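Side-chain contacts in cycloserine biosynthesis protein DcsG (Streptomyces lavendulae, PDB 6JIL), which catalyses the ATP- and magnesium-dependent cyclisation of O-ureido-D-serine to the antibiotic D-cycloserine, as a monomeric ligase of the ATP-grasp family: residues I15-P20 with P215-R220; C36-G41 with A60-E65; V43-F48 with L67-R72; L250-V255 with L287-A292. All coordinates share one frame; numbering follows the deposited sequence.

Contact 1: residues I15-P20 with P215-R220; sequences IDYDMP and PTLDFR
Leu-217 lies across one face of the Tyr-17 ring and makes most of the direct contact. Its CG stands 3.7 Å from the ring centroid, 14° off the normal, a CH-pi contact. With Leu-217 CG opposite the carbonyl carbon (chi1 -71°), the two methyls spread over that face toward its flanks: Leu-217 CD2 comes to 3.5 Å from Tyr-17 CD1, while Leu-217 CD1 lies over the CD2-CE2 side of the tyrosine. The opposite face is backed by the carbonyl oxygen of Ile-15, so the phenol is sandwiched between its own loop and the leucine. Tyr-17 sits in the turn from Asp-16 to Met-19 that leads into helix 19-28, and reaches from this N-terminal part to the loop before strand 220-223 of the ATP-grasp region. Tyr-17 OH is 2.5 Å from a water that accepts from Leu-217 N; Tyr-17 OH also lies 2.6 Å from a second water, a weak donor to Pro-215 O. That carbonyl is gripped more firmly by Arg-220, an inferred active-site residue: NE (3.0 Å) and NH2 (2.6 Å) both donate to Pro-215 O within the guanidinium plane. Arg-220 NH1 bonds to Ser-276 OG and Asn-278 OD1.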
loop_
_atom_site.group_PDB
_atom_site.type_symbol
_atom_site.label_atom_id
_atom_site.label_comp_id
_atom_site.label_asym_id
_atom_site.label_seq_id
_atom_site.Cartn_x
_atom_site.Cartn_y
_atom_site.Cartn_z
ATOM N N ILE A 15 11.141 9.609 -6.715
ATOM C CA ILE A 15 10.700 9.576 -5.327
ATOM C C ILE A 15 10.812 8.180 -4.719
ATOM O O ILE A 15 10.234 7.907 -3.676
ATOM C CB ILE A 15 9.249 10.075 -5.177
ATOM C CG1 ILE A 15 8.300 9.166 -5.962
ATOM C CG2 ILE A 15 9.155 11.513 -5.661
ATOM C CD1 ILE A 15 6.842 9.310 -5.576
ATOM N N ASP A 16 11.553 7.297 -5.379
ATOM C CA ASP A 16 11.743 5.941 -4.874
ATOM C C ASP A 16 13.056 5.946 -4.110
ATOM O O ASP A 16 14.080 5.491 -4.621
ATOM C CB ASP A 16 11.829 4.940 -6.030
ATOM C CG ASP A 16 11.989 3.502 -5.553
ATOM O OD1 ASP A 16 12.110 3.280 -4.327
ATOM O OD2 ASP A 16 11.995 2.591 -6.409
ATOM N N TYR A 17 13.020 6.472 -2.891
ATOM C CA TYR A 17 14.214 6.566 -2.053
ATOM C C TYR A 17 14.848 5.209 -1.784
ATOM O O TYR A 17 16.017 5.137 -1.414
ATOM C CB TYR A 17 13.865 7.261 -0.733
ATOM C CG TYR A 17 13.010 8.478 -0.962
ATOM C CD1 TYR A 17 11.738 8.575 -0.401
ATOM C CD2 TYR A 17 13.428 9.488 -1.828
ATOM C CE1 TYR A 17 10.898 9.651 -0.707
ATOM C CE2 TYR A 17 12.596 10.563 -2.141
ATOM C CZ TYR A 17 11.335 10.638 -1.581
ATOM O OH TYR A 17 10.505 11.687 -1.913
ATOM N N ASP A 18 14.086 4.142 -2.004
ATOM C CA ASP A 18 14.577 2.791 -1.766
ATOM C C ASP A 18 15.484 2.215 -2.862
ATOM O O ASP A 18 16.363 1.401 -2.575
ATOM C CB ASP A 18 13.389 1.842 -1.546
ATOM C CG ASP A 18 12.566 2.201 -0.312
ATOM O OD1 ASP A 18 11.322 2.049 -0.365
ATOM O OD2 ASP A 18 13.156 2.622 0.712
HETATM N N MSE A 19 15.294 2.636 -4.105
HETATM C CA MSE A 19 16.092 2.079 -5.199
HETATM C C MSE A 19 17.612 2.129 -5.025
HETATM O O MSE A 19 18.287 1.118 -5.210
HETATM C CB MSE A 19 15.717 2.723 -6.533
HETATM C CG MSE A 19 16.119 1.864 -7.730
HETATM SE SE MSE A 19 15.231 0.111 -7.744
HETATM C CE MSE A 19 13.516 0.685 -8.451
ATOM N N PRO A 20 18.173 3.300 -4.679
ATOM C CA PRO A 20 19.631 3.381 -4.502
ATOM C C PRO A 20 20.164 2.360 -3.486
ATOM O O PRO A 20 21.061 1.577 -3.795
ATOM C CB PRO A 20 19.848 4.826 -4.050
ATOM C CG PRO A 20 18.746 5.567 -4.750
ATOM C CD PRO A 20 17.550 4.633 -4.569
ATOM N N PRO A 215 3.281 12.062 1.178
ATOM C CA PRO A 215 4.349 11.573 2.064
ATOM C C PRO A 215 5.801 11.724 1.624
ATOM O O PRO A 215 6.482 10.735 1.362
ATOM C CB PRO A 215 3.966 10.115 2.274
ATOM C CG PRO A 215 3.402 9.752 0.958
ATOM C CD PRO A 215 2.497 10.928 0.660
ATOM N N THR A 216 6.277 12.963 1.565
ATOM C CA THR A 216 7.655 13.240 1.184
ATOM C C THR A 216 8.580 12.979 2.380
ATOM O O THR A 216 8.112 12.825 3.506
ATOM C CB THR A 216 7.801 14.695 0.716
ATOM O OG1 THR A 216 7.044 15.550 1.584
ATOM C CG2 THR A 216 7.292 14.845 -0.709
ATOM N N LEU A 217 9.886 12.936 2.138
ATOM C CA LEU A 217 10.859 12.669 3.205
ATOM C C LEU A 217 10.705 13.488 4.481
ATOM O O LEU A 217 10.916 12.971 5.575
ATOM C CB LEU A 217 12.289 12.826 2.674
ATOM C CG LEU A 217 12.694 11.699 1.725
ATOM C CD1 LEU A 217 14.106 11.920 1.203
ATOM C CD2 LEU A 217 12.593 10.377 2.474
ATOM N N ASP A 218 10.346 14.760 4.357
ATOM C CA ASP A 218 10.187 15.584 5.546
ATOM C C ASP A 218 8.994 15.137 6.394
ATOM O O ASP A 218 8.861 15.522 7.558
ATOM C CB ASP A 218 10.066 17.058 5.150
ATOM C CG ASP A 218 8.999 17.301 4.109
ATOM O OD1 ASP A 218 8.917 16.524 3.136
ATOM O OD2 ASP A 218 8.251 18.286 4.260
ATOM N N PHE A 219 8.134 14.306 5.818
ATOM C CA PHE A 219 6.980 13.808 6.554
ATOM C C PHE A 219 7.292 12.478 7.229
ATOM O O PHE A 219 6.421 11.885 7.867
ATOM C CB PHE A 219 5.773 13.620 5.627
ATOM C CG PHE A 219 5.053 14.895 5.289
ATOM C CD1 PHE A 219 5.265 15.529 4.073
ATOM C CD2 PHE A 219 4.150 15.454 6.183
ATOM C CE1 PHE A 219 4.581 16.702 3.751
ATOM C CE2 PHE A 219 3.464 16.628 5.870
ATOM C CZ PHE A 219 3.679 17.252 4.651
ATOM N N ARG A 220 8.532 12.011 7.094
ATOM C CA ARG A 220 8.923 10.732 7.690
ATOM C C ARG A 220 10.098 10.810 8.656
ATOM O O ARG A 220 10.940 11.697 8.558
ATOM C CB ARG A 220 9.280 9.732 6.593
ATOM C CG ARG A 220 8.365 9.784 5.396
ATOM C CD ARG A 220 8.708 8.697 4.407
ATOM N NE ARG A 220 7.950 8.867 3.180
ATOM C CZ ARG A 220 7.624 7.879 2.359
ATOM N NH1 ARG A 220 7.989 6.637 2.639
ATOM N NH2 ARG A 220 6.945 8.138 1.251
HETATM O O HOH W 1 8.056 10.813 -1.638
HETATM O O HOH W 2 10.734 13.647 -0.445
#

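Contact 2: residues C36-G41 with A60-E65; sequences CDWEDG and AERQAE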
loop_
_atom_site.group_PDB
_atom_site.type_symbol
_atom_site.label_atom_id
_atom_site.label_comp_id
_atom_site.label_asym_id
_atom_site.label_seq_id
_atom_site.Cartn_x
_atom_site.Cartn_y
_atom_site.Cartn_z
ATOM N N CYS A 36 13.713 -1.204 -14.485
ATOM C CA CYS A 36 12.898 -1.175 -15.698
ATOM C C CYS A 36 11.593 -0.399 -15.567
ATOM O O CYS A 36 10.883 -0.527 -14.573
ATOM C CB CYS A 36 12.558 -2.603 -16.129
ATOM S SG CYS A 36 13.970 -3.671 -16.349
ATOM N N ASP A 37 11.275 0.391 -16.587
ATOM C CA ASP A 37 10.039 1.152 -16.602
ATOM C C ASP A 37 8.990 0.216 -17.200
ATOM O O ASP A 37 9.212 -0.356 -18.266
ATOM C CB ASP A 37 10.206 2.403 -17.467
ATOM C CG ASP A 37 8.977 3.286 -17.458
ATOM O OD1 ASP A 37 9.116 4.495 -17.729
ATOM O OD2 ASP A 37 7.870 2.776 -17.190
ATOM N N TRP A 38 7.855 0.046 -16.525
ATOM C CA TRP A 38 6.842 -0.863 -17.043
ATOM C C TRP A 38 6.219 -0.402 -18.357
ATOM O O TRP A 38 5.603 -1.206 -19.066
ATOM C CB TRP A 38 5.746 -1.135 -15.996
ATOM C CG TRP A 38 4.951 0.060 -15.562
ATOM C CD1 TRP A 38 5.348 1.047 -14.707
ATOM C CD2 TRP A 38 3.604 0.378 -15.942
ATOM N NE1 TRP A 38 4.331 1.954 -14.523
ATOM C CE2 TRP A 38 3.250 1.570 -15.270
ATOM C CE3 TRP A 38 2.661 -0.231 -16.785
ATOM C CZ2 TRP A 38 1.991 2.169 -15.414
ATOM C CZ3 TRP A 38 1.400 0.368 -16.927
ATOM C CH2 TRP A 38 1.081 1.554 -16.244
ATOM N N GLU A 39 6.383 0.878 -18.686
ATOM C CA GLU A 39 5.832 1.422 -19.930
ATOM C C GLU A 39 6.864 1.514 -21.055
ATOM O O GLU A 39 6.598 2.079 -22.113
ATOM C CB GLU A 39 5.202 2.797 -19.680
ATOM C CG GLU A 39 3.830 2.701 -19.021
ATOM C CD GLU A 39 3.226 4.047 -18.666
ATOM O OE1 GLU A 39 1.977 4.156 -18.698
ATOM O OE2 GLU A 39 3.989 4.989 -18.342
ATOM N N ASP A 40 8.045 0.954 -20.820
ATOM C CA ASP A 40 9.107 0.960 -21.817
ATOM C C ASP A 40 8.933 -0.256 -22.725
ATOM O O ASP A 40 9.250 -1.380 -22.344
ATOM C CB ASP A 40 10.463 0.907 -21.119
ATOM C CG ASP A 40 11.626 0.943 -22.087
ATOM O OD1 ASP A 40 12.778 0.984 -21.608
ATOM O OD2 ASP A 40 11.395 0.929 -23.316
ATOM N N GLY A 41 8.428 -0.023 -23.930
ATOM C CA GLY A 41 8.201 -1.116 -24.860
ATOM C C GLY A 41 9.445 -1.812 -25.383
ATOM O O GLY A 41 9.337 -2.846 -26.036
ATOM N N ALA A 60 -1.524 4.022 -10.238
ATOM C CA ALA A 60 -2.694 4.628 -9.612
ATOM C C ALA A 60 -3.468 5.494 -10.598
ATOM O O ALA A 60 -4.627 5.820 -10.358
ATOM C CB ALA A 60 -2.274 5.467 -8.413
ATOM N N GLU A 61 -2.816 5.873 -11.695
ATOM C CA GLU A 61 -3.439 6.697 -12.730
ATOM C C GLU A 61 -4.005 5.829 -13.842
ATOM O O GLU A 61 -4.890 6.257 -14.581
ATOM C CB GLU A 61 -2.424 7.662 -13.336
ATOM C CG GLU A 61 -2.169 8.882 -12.500
ATOM C CD GLU A 61 -0.947 9.632 -12.961
ATOM O OE1 GLU A 61 -0.814 9.858 -14.185
ATOM O OE2 GLU A 61 -0.117 10.000 -12.099
ATOM N N ARG A 62 -3.482 4.616 -13.964
ATOM C CA ARG A 62 -3.941 3.689 -14.986
ATOM C C ARG A 62 -3.840 2.260 -14.460
ATOM O O ARG A 62 -3.027 1.458 -14.914
ATOM C CB ARG A 62 -3.123 3.872 -16.270
ATOM C CG ARG A 62 -1.636 4.105 -16.055
ATOM C CD ARG A 62 -0.935 4.394 -17.377
ATOM N NE ARG A 62 -1.479 5.576 -18.045
ATOM C CZ ARG A 62 -1.315 6.827 -17.617
ATOM N NH1 ARG A 62 -0.614 7.074 -16.513
ATOM N NH2 ARG A 62 -1.854 7.837 -18.294
ATOM N N GLN A 63 -4.699 1.959 -13.498
ATOM C CA GLN A 63 -4.734 0.665 -12.851
ATOM C C GLN A 63 -4.880 -0.505 -13.808
ATOM O O GLN A 63 -4.051 -1.408 -13.805
ATOM C CB GLN A 63 -5.860 0.648 -11.814
ATOM C CG GLN A 63 -5.793 1.810 -10.821
ATOM C CD GLN A 63 -6.465 3.084 -11.333
ATOM O OE1 GLN A 63 -6.194 3.548 -12.442
ATOM N NE2 GLN A 63 -7.344 3.657 -10.511
ATOM N N ALA A 64 -5.927 -0.495 -14.623
ATOM C CA ALA A 64 -6.150 -1.581 -15.571
ATOM C C ALA A 64 -4.923 -1.831 -16.445
ATOM O O ALA A 64 -4.578 -2.982 -16.717
ATOM C CB ALA A 64 -7.366 -1.278 -16.454
ATOM N N GLU A 65 -4.274 -0.753 -16.880
ATOM C CA GLU A 65 -3.087 -0.853 -17.728
ATOM C C GLU A 65 -1.946 -1.580 -17.035
ATOM O O GLU A 65 -1.282 -2.420 -17.646
ATOM C CB GLU A 65 -2.589 0.535 -18.154
ATOM C CG GLU A 65 -3.430 1.236 -19.211
ATOM C CD GLU A 65 -4.762 1.740 -18.685
ATOM O OE1 GLU A 65 -5.488 2.404 -19.456
ATOM O OE2 GLU A 65 -5.089 1.482 -17.508
#
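The six-membered end of the Trp-38 indole pushes against the aliphatic part of Arg-62. Trp-38 CH2 is 3.7 Å from Arg-62 CD, and Arg-62 CG lies in the ring plane at the indole edge, so methylenes rather than the guanidinium meet the ring; ring and guanidinium planes are turned 41° apart. Next along the rim, Trp-38 CZ3 comes to 3.9 Å from the backbone C of Glu-65. Glu-39 folds back over the indole, its CG above the centre of one face, and then runs out extended to cross Arg-62 at about a right angle. A bend at chi3 (59°) brings the arginine's CD and NE beside that carboxylate: Glu-39 OE1 approaches Arg-62 CD at 3.2 Å but stays 3.8 Å from Arg-62 NE, well out of the guanidinium plane. This long salt bridge is therefore one of charge alone, and Glu-61 is a second distant partner. Trp-38 NE1 bonds to Asp-9 OD1. Asp-37 OD2 accepts from Glu-39 N at 2.8 Å, forming an Asx turn. The contact thus sets the turn leaving edge strand 33-37 of the parallel sheet against the N-terminal end of helix 63-76, where Arg-62 is the N-cap residue.

Contact 3: residues V43-F48 with L67-R72; sequences VDWSRF and LAFCER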
loop_
_atom_site.group_PDB
_atom_site.type_symbol
_atom_site.label_atom_id
_atom_site.label_comp_id
_atom_site.label_asym_id
_atom_site.label_seq_id
_atom_site.Cartn_x
_atom_site.Cartn_y
_atom_site.Cartn_z
ATOM N N VAL A 43 11.706 -3.222 -23.553
ATOM C CA VAL A 43 12.159 -4.223 -22.598
ATOM C C VAL A 43 11.727 -5.644 -22.941
ATOM O O VAL A 43 10.556 -5.911 -23.185
ATOM C CB VAL A 43 11.657 -3.909 -21.180
ATOM C CG1 VAL A 43 12.194 -4.939 -20.204
ATOM C CG2 VAL A 43 12.094 -2.516 -20.770
ATOM N N ASP A 44 12.686 -6.555 -22.963
ATOM C CA ASP A 44 12.387 -7.951 -23.238
ATOM C C ASP A 44 12.303 -8.619 -21.871
ATOM O O ASP A 44 13.313 -9.067 -21.328
ATOM C CB ASP A 44 13.507 -8.577 -24.071
ATOM C CG ASP A 44 13.260 -10.038 -24.368
ATOM O OD1 ASP A 44 12.205 -10.554 -23.945
ATOM O OD2 ASP A 44 14.121 -10.666 -25.024
ATOM N N TRP A 45 11.096 -8.668 -21.313
ATOM C CA TRP A 45 10.896 -9.244 -19.990
ATOM C C TRP A 45 11.237 -10.727 -19.890
ATOM O O TRP A 45 11.417 -11.258 -18.795
ATOM C CB TRP A 45 9.463 -8.971 -19.523
ATOM C CG TRP A 45 9.172 -7.491 -19.466
ATOM C CD1 TRP A 45 8.740 -6.698 -20.493
ATOM C CD2 TRP A 45 9.392 -6.614 -18.351
ATOM N NE1 TRP A 45 8.682 -5.385 -20.092
ATOM C CE2 TRP A 45 9.077 -5.304 -18.782
ATOM C CE3 TRP A 45 9.829 -6.808 -17.033
ATOM C CZ2 TRP A 45 9.184 -4.185 -17.936
ATOM C CZ3 TRP A 45 9.936 -5.701 -16.193
ATOM C CH2 TRP A 45 9.613 -4.403 -16.651
ATOM N N SER A 46 11.354 -11.385 -21.037
ATOM C CA SER A 46 11.691 -12.802 -21.072
ATOM C C SER A 46 13.143 -13.019 -20.640
ATOM O O SER A 46 13.530 -14.130 -20.290
ATOM C CB SER A 46 11.495 -13.361 -22.487
ATOM O OG SER A 46 12.488 -12.880 -23.378
ATOM N N ARG A 47 13.938 -11.952 -20.670
ATOM C CA ARG A 47 15.350 -12.020 -20.289
ATOM C C ARG A 47 15.598 -12.193 -18.796
ATOM O O ARG A 47 16.661 -12.668 -18.404
ATOM C CB ARG A 47 16.097 -10.753 -20.714
ATOM C CG ARG A 47 16.413 -10.613 -22.179
ATOM C CD ARG A 47 17.297 -9.381 -22.385
ATOM N NE ARG A 47 16.677 -8.171 -21.840
ATOM C CZ ARG A 47 17.160 -7.457 -20.825
ATOM N NH1 ARG A 47 18.287 -7.819 -20.222
ATOM N NH2 ARG A 47 16.507 -6.379 -20.411
ATOM N N PHE A 48 14.638 -11.791 -17.969
ATOM C CA PHE A 48 14.802 -11.877 -16.523
ATOM C C PHE A 48 14.458 -13.214 -15.877
ATOM O O PHE A 48 13.609 -13.961 -16.358
ATOM C CB PHE A 48 13.983 -10.781 -15.836
ATOM C CG PHE A 48 14.244 -9.408 -16.371
ATOM C CD1 PHE A 48 13.374 -8.824 -17.279
ATOM C CD2 PHE A 48 15.379 -8.706 -15.985
ATOM C CE1 PHE A 48 13.634 -7.563 -17.794
ATOM C CE2 PHE A 48 15.648 -7.448 -16.495
ATOM C CZ PHE A 48 14.774 -6.873 -17.401
ATOM N N LEU A 67 -2.193 -3.628 -14.378
ATOM C CA LEU A 67 -2.603 -4.995 -14.096
ATOM C C LEU A 67 -2.400 -5.846 -15.349
ATOM O O LEU A 67 -1.981 -7.000 -15.259
ATOM C CB LEU A 67 -4.072 -5.033 -13.661
ATOM C CG LEU A 67 -4.372 -4.813 -12.176
ATOM C CD1 LEU A 67 -3.714 -3.542 -11.709
ATOM C CD2 LEU A 67 -5.883 -4.739 -11.935
ATOM N N ALA A 68 -2.685 -5.272 -16.515
ATOM C CA ALA A 68 -2.523 -5.982 -17.782
ATOM C C ALA A 68 -1.039 -6.247 -18.025
ATOM O O ALA A 68 -0.649 -7.310 -18.515
ATOM C CB ALA A 68 -3.109 -5.154 -18.929
ATOM N N PHE A 69 -0.218 -5.265 -17.672
ATOM C CA PHE A 69 1.223 -5.374 -17.831
ATOM C C PHE A 69 1.722 -6.537 -16.988
ATOM O O PHE A 69 2.424 -7.410 -17.477
ATOM C CB PHE A 69 1.900 -4.077 -17.383
ATOM C CG PHE A 69 3.366 -4.229 -17.090
ATOM C CD1 PHE A 69 4.292 -4.303 -18.120
ATOM C CD2 PHE A 69 3.819 -4.312 -15.775
ATOM C CE1 PHE A 69 5.660 -4.458 -17.843
ATOM C CE2 PHE A 69 5.181 -4.467 -15.487
ATOM C CZ PHE A 69 6.100 -4.539 -16.523
ATOM N N CYS A 70 1.347 -6.544 -15.717
ATOM C CA CYS A 70 1.754 -7.608 -14.811
ATOM C C CYS A 70 1.338 -8.968 -15.360
ATOM O O CYS A 70 2.132 -9.910 -15.377
ATOM C CB CYS A 70 1.131 -7.392 -13.431
ATOM S SG CYS A 70 1.676 -5.887 -12.607
ATOM N N GLU A 71 0.084 -9.065 -15.798
ATOM C CA GLU A 71 -0.451 -10.294 -16.363
ATOM C C GLU A 71 0.407 -10.793 -17.529
ATOM O O GLU A 71 0.776 -11.965 -17.573
ATOM C CB GLU A 71 -1.888 -10.062 -16.831
ATOM C CG GLU A 71 -2.573 -11.269 -17.460
ATOM C CD GLU A 71 -2.609 -12.478 -16.537
ATOM O OE1 GLU A 71 -2.822 -12.303 -15.315
ATOM O OE2 GLU A 71 -2.435 -13.607 -17.041
ATOM N N ARG A 72 0.729 -9.908 -18.468
ATOM C CA ARG A 72 1.544 -10.291 -19.621
ATOM C C ARG A 72 2.962 -10.702 -19.231
ATOM O O ARG A 72 3.557 -11.572 -19.862
ATOM C CB ARG A 72 1.655 -9.142 -20.624
ATOM C CG ARG A 72 0.378 -8.769 -21.351
ATOM C CD ARG A 72 0.724 -7.907 -22.579
ATOM N NE ARG A 72 1.383 -6.663 -22.197
ATOM C CZ ARG A 72 0.748 -5.599 -21.720
ATOM N NH1 ARG A 72 -0.572 -5.622 -21.573
ATOM N NH2 ARG A 72 1.432 -4.519 -21.364
#
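Phe-69 drives its ring edge into the face of the Trp-45 indole, a T-shaped pair that makes up the whole contact between 43-48 and 67-72. The centroids of the phenyl and of the indole's six-membered ring are 5.0 Å apart and the planes meet at 77°. Phe-69 CZ touches Trp-45 CZ2 at 3.4 Å and CH2 at 3.5 Å, while Phe-69 CE1 is 3.6 Å from Trp-45 CE2. The phenyl edge therefore lies over the CE2-CZ2-CH2 flank of the benzo ring, offset from its centre. On the helix, the Phe-69 side chain leaves with CG opposite the backbone N (chi1 161°), which swings a ring whose CB does not itself aim at the loop out across to the indole. Trp-45 instead has CG beside its backbone N (chi1 -59°), and its CB already points to the helix; chi2 turns the ring broadside to the phenyl. Its other face is covered by Val-43 CG1 from the same loop. Asp-44 OD1 accepts from Ser-46 N at 3.1 Å, an Asx turn at the start of the 3-10 segment that carries Trp-45. Deeper in, Trp-45 rests on Val-7 and Val-51 of the parallel sheet, and Phe-69 on Phe-53. With no hydrogen bond or ion pair between the two segments, cohesion here probably rests on dispersion, helped by the slightly positive phenyl C-H edge meeting the indole pi cloud.

Contact 4: residues L250-V255 with L287-A292; sequences LVCGRV and LRFAQA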
loop_
_atom_site.group_PDB
_atom_site.type_symbol
_atom_site.label_atom_id
_atom_site.label_comp_id
_atom_site.label_asym_id
_atom_site.label_seq_id
_atom_site.Cartn_x
_atom_site.Cartn_y
_atom_site.Cartn_z
ATOM N N LEU A 250 5.652 -13.202 2.831
ATOM C CA LEU A 250 5.794 -12.155 1.842
ATOM C C LEU A 250 7.258 -11.707 1.903
ATOM O O LEU A 250 7.790 -11.455 2.983
ATOM C CB LEU A 250 4.839 -11.008 2.166
ATOM C CG LEU A 250 3.381 -11.417 1.945
ATOM C CD1 LEU A 250 2.481 -10.708 2.933
ATOM C CD2 LEU A 250 2.986 -11.116 0.503
ATOM N N VAL A 251 7.918 -11.649 0.751
ATOM C CA VAL A 251 9.317 -11.232 0.717
ATOM C C VAL A 251 9.437 -9.925 1.483
ATOM O O VAL A 251 10.365 -9.729 2.268
ATOM C CB VAL A 251 9.826 -11.012 -0.733
ATOM C CG1 VAL A 251 9.833 -12.319 -1.483
ATOM C CG2 VAL A 251 8.939 -10.004 -1.456
ATOM N N CYS A 252 8.483 -9.032 1.251
ATOM C CA CYS A 252 8.479 -7.746 1.925
ATOM C C CYS A 252 7.059 -7.226 1.974
ATOM O O CYS A 252 6.202 -7.654 1.197
ATOM C CB CYS A 252 9.361 -6.739 1.181
ATOM S SG CYS A 252 8.655 -6.148 -0.366
ATOM N N GLY A 253 6.816 -6.302 2.894
ATOM C CA GLY A 253 5.497 -5.725 3.022
ATOM C C GLY A 253 5.552 -4.601 4.024
ATOM O O GLY A 253 6.467 -4.531 4.834
ATOM N N ARG A 254 4.583 -3.705 3.954
ATOM C CA ARG A 254 4.521 -2.600 4.883
ATOM C C ARG A 254 3.093 -2.553 5.389
ATOM O O ARG A 254 2.146 -2.629 4.602
ATOM C CB ARG A 254 4.872 -1.278 4.193
ATOM C CG ARG A 254 5.253 -0.173 5.180
ATOM C CD ARG A 254 5.476 1.190 4.511
ATOM N NE ARG A 254 4.220 1.829 4.144
ATOM C CZ ARG A 254 3.801 1.998 2.893
ATOM N NH1 ARG A 254 4.543 1.579 1.878
ATOM N NH2 ARG A 254 2.629 2.577 2.659
ATOM N N VAL A 255 2.941 -2.445 6.702
ATOM C CA VAL A 255 1.630 -2.380 7.315
ATOM C C VAL A 255 1.543 -1.047 8.025
ATOM O O VAL A 255 2.336 -0.773 8.925
ATOM C CB VAL A 255 1.448 -3.513 8.332
ATOM C CG1 VAL A 255 0.045 -3.480 8.904
ATOM C CG2 VAL A 255 1.722 -4.849 7.663
ATOM N N LEU A 287 19.604 -4.727 3.262
ATOM C CA LEU A 287 20.315 -6.003 3.213
ATOM C C LEU A 287 19.334 -7.143 3.470
ATOM O O LEU A 287 19.398 -8.189 2.825
ATOM C CB LEU A 287 21.443 -6.037 4.255
ATOM C CG LEU A 287 22.230 -7.348 4.389
ATOM C CD1 LEU A 287 22.868 -7.698 3.052
ATOM C CD2 LEU A 287 23.302 -7.218 5.470
ATOM N N ARG A 288 18.422 -6.930 4.410
ATOM C CA ARG A 288 17.430 -7.944 4.731
ATOM C C ARG A 288 16.512 -8.177 3.537
ATOM O O ARG A 288 16.000 -9.278 3.334
ATOM C CB ARG A 288 16.584 -7.516 5.928
ATOM C CG ARG A 288 17.359 -7.187 7.172
ATOM C CD ARG A 288 16.405 -7.159 8.329
ATOM N NE ARG A 288 17.025 -6.713 9.566
ATOM C CZ ARG A 288 16.505 -6.934 10.769
ATOM N NH1 ARG A 288 15.359 -7.604 10.887
ATOM N NH2 ARG A 288 17.121 -6.474 11.850
ATOM N N PHE A 289 16.293 -7.132 2.752
ATOM C CA PHE A 289 15.435 -7.254 1.585
ATOM C C PHE A 289 16.167 -8.051 0.502
ATOM O O PHE A 289 15.620 -9.001 -0.060
ATOM C CB PHE A 289 15.054 -5.864 1.072
ATOM C CG PHE A 289 14.011 -5.875 0.005
ATOM C CD1 PHE A 289 13.285 -7.029 -0.270
ATOM C CD2 PHE A 289 13.735 -4.721 -0.716
ATOM C CE1 PHE A 289 12.297 -7.034 -1.249
ATOM C CE2 PHE A 289 12.753 -4.713 -1.695
ATOM C CZ PHE A 289 12.031 -5.873 -1.964
ATOM N N ALA A 290 17.414 -7.672 0.230
ATOM C CA ALA A 290 18.205 -8.362 -0.780
ATOM C C ALA A 290 18.393 -9.830 -0.405
ATOM O O ALA A 290 18.343 -10.705 -1.265
ATOM C CB ALA A 290 19.556 -7.688 -0.936
ATOM N N GLN A 291 18.608 -10.101 0.877
ATOM C CA GLN A 291 18.790 -11.479 1.314
ATOM C C GLN A 291 17.523 -12.295 1.096
ATOM O O GLN A 291 17.585 -13.423 0.608
ATOM C CB GLN A 291 19.215 -11.533 2.785
ATOM C CG GLN A 291 20.668 -11.120 3.001
ATOM C CD GLN A 291 21.088 -11.172 4.457
ATOM O OE1 GLN A 291 20.557 -10.445 5.292
ATOM N NE2 GLN A 291 22.042 -12.036 4.765
ATOM N N ALA A 292 16.379 -11.722 1.461
ATOM C CA ALA A 292 15.099 -12.390 1.272
ATOM C C ALA A 292 14.927 -12.690 -0.217
ATOM O O ALA A 292 14.463 -13.768 -0.597
ATOM C CB ALA A 292 13.964 -11.500 1.761
#
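Cys-252 sets its thiol beside the Phe-289 ring in a sulfur-aromatic contact. SG is 4.4 Å from the ring centroid and 41° off the normal, obliquely placed, and the closest ring atom is Phe-289 CZ at 3.7 Å. Cys-252 CB joins in, 3.8 Å from Phe-289 CE1. With chi1 of 73°, SG is tucked between the backbone N and carbonyl carbon of Cys-252, and the phenylalanine reaches across by holding CG trans to its own N (chi1 -171°). Helix 285-296 here packs against the segment 250-255 on strand 252-259 of the antiparallel ATP-grasp sheet. A little farther along that strand, Arg-254, inferred to be an active-site residue, forms a salt bridge with the magnesium ligand Glu-271. The remaining contacts are van der Waals ones. Val-251 CG2 lies near the plane of the phenyl at its edge, a loose 4.5 Å from Phe-289 CE1. One helical turn on, Ala-292 CB meets the backbone carbonyl, 4.0 Å from Val-251 O; the small methyl lets the backbones come close here, with the CA atoms of Val-251 and Ala-292 5.9 Å apart. Phe-192 of the neighbouring strand 186-192 and Leu-22 of helix 19-28 also pack on Phe-289.

In the fold
From the N terminus, 15-20 opens the longest loop, which contact 1 closes only at 215-220, tying the entry to helix 19-28 to the ATP-grasp region. Nested inside it, contacts 2 and 3 cross: 36-41 and 43-48 come first, then 60-65 and 67-72 on or leading into helix 63-76, which both contacts use to flank the parallel sheet. Their centres are 11 Å apart and they touch, Trp-38 CB lying 3.4 Å from Phe-69 CE2 and Cys-36 CB packing on Trp-45 CH2. Contact 4 follows in series, closing a shorter loop between strand 252-259 and helix 285-296; its centre is about 17 Å from that of contact 1.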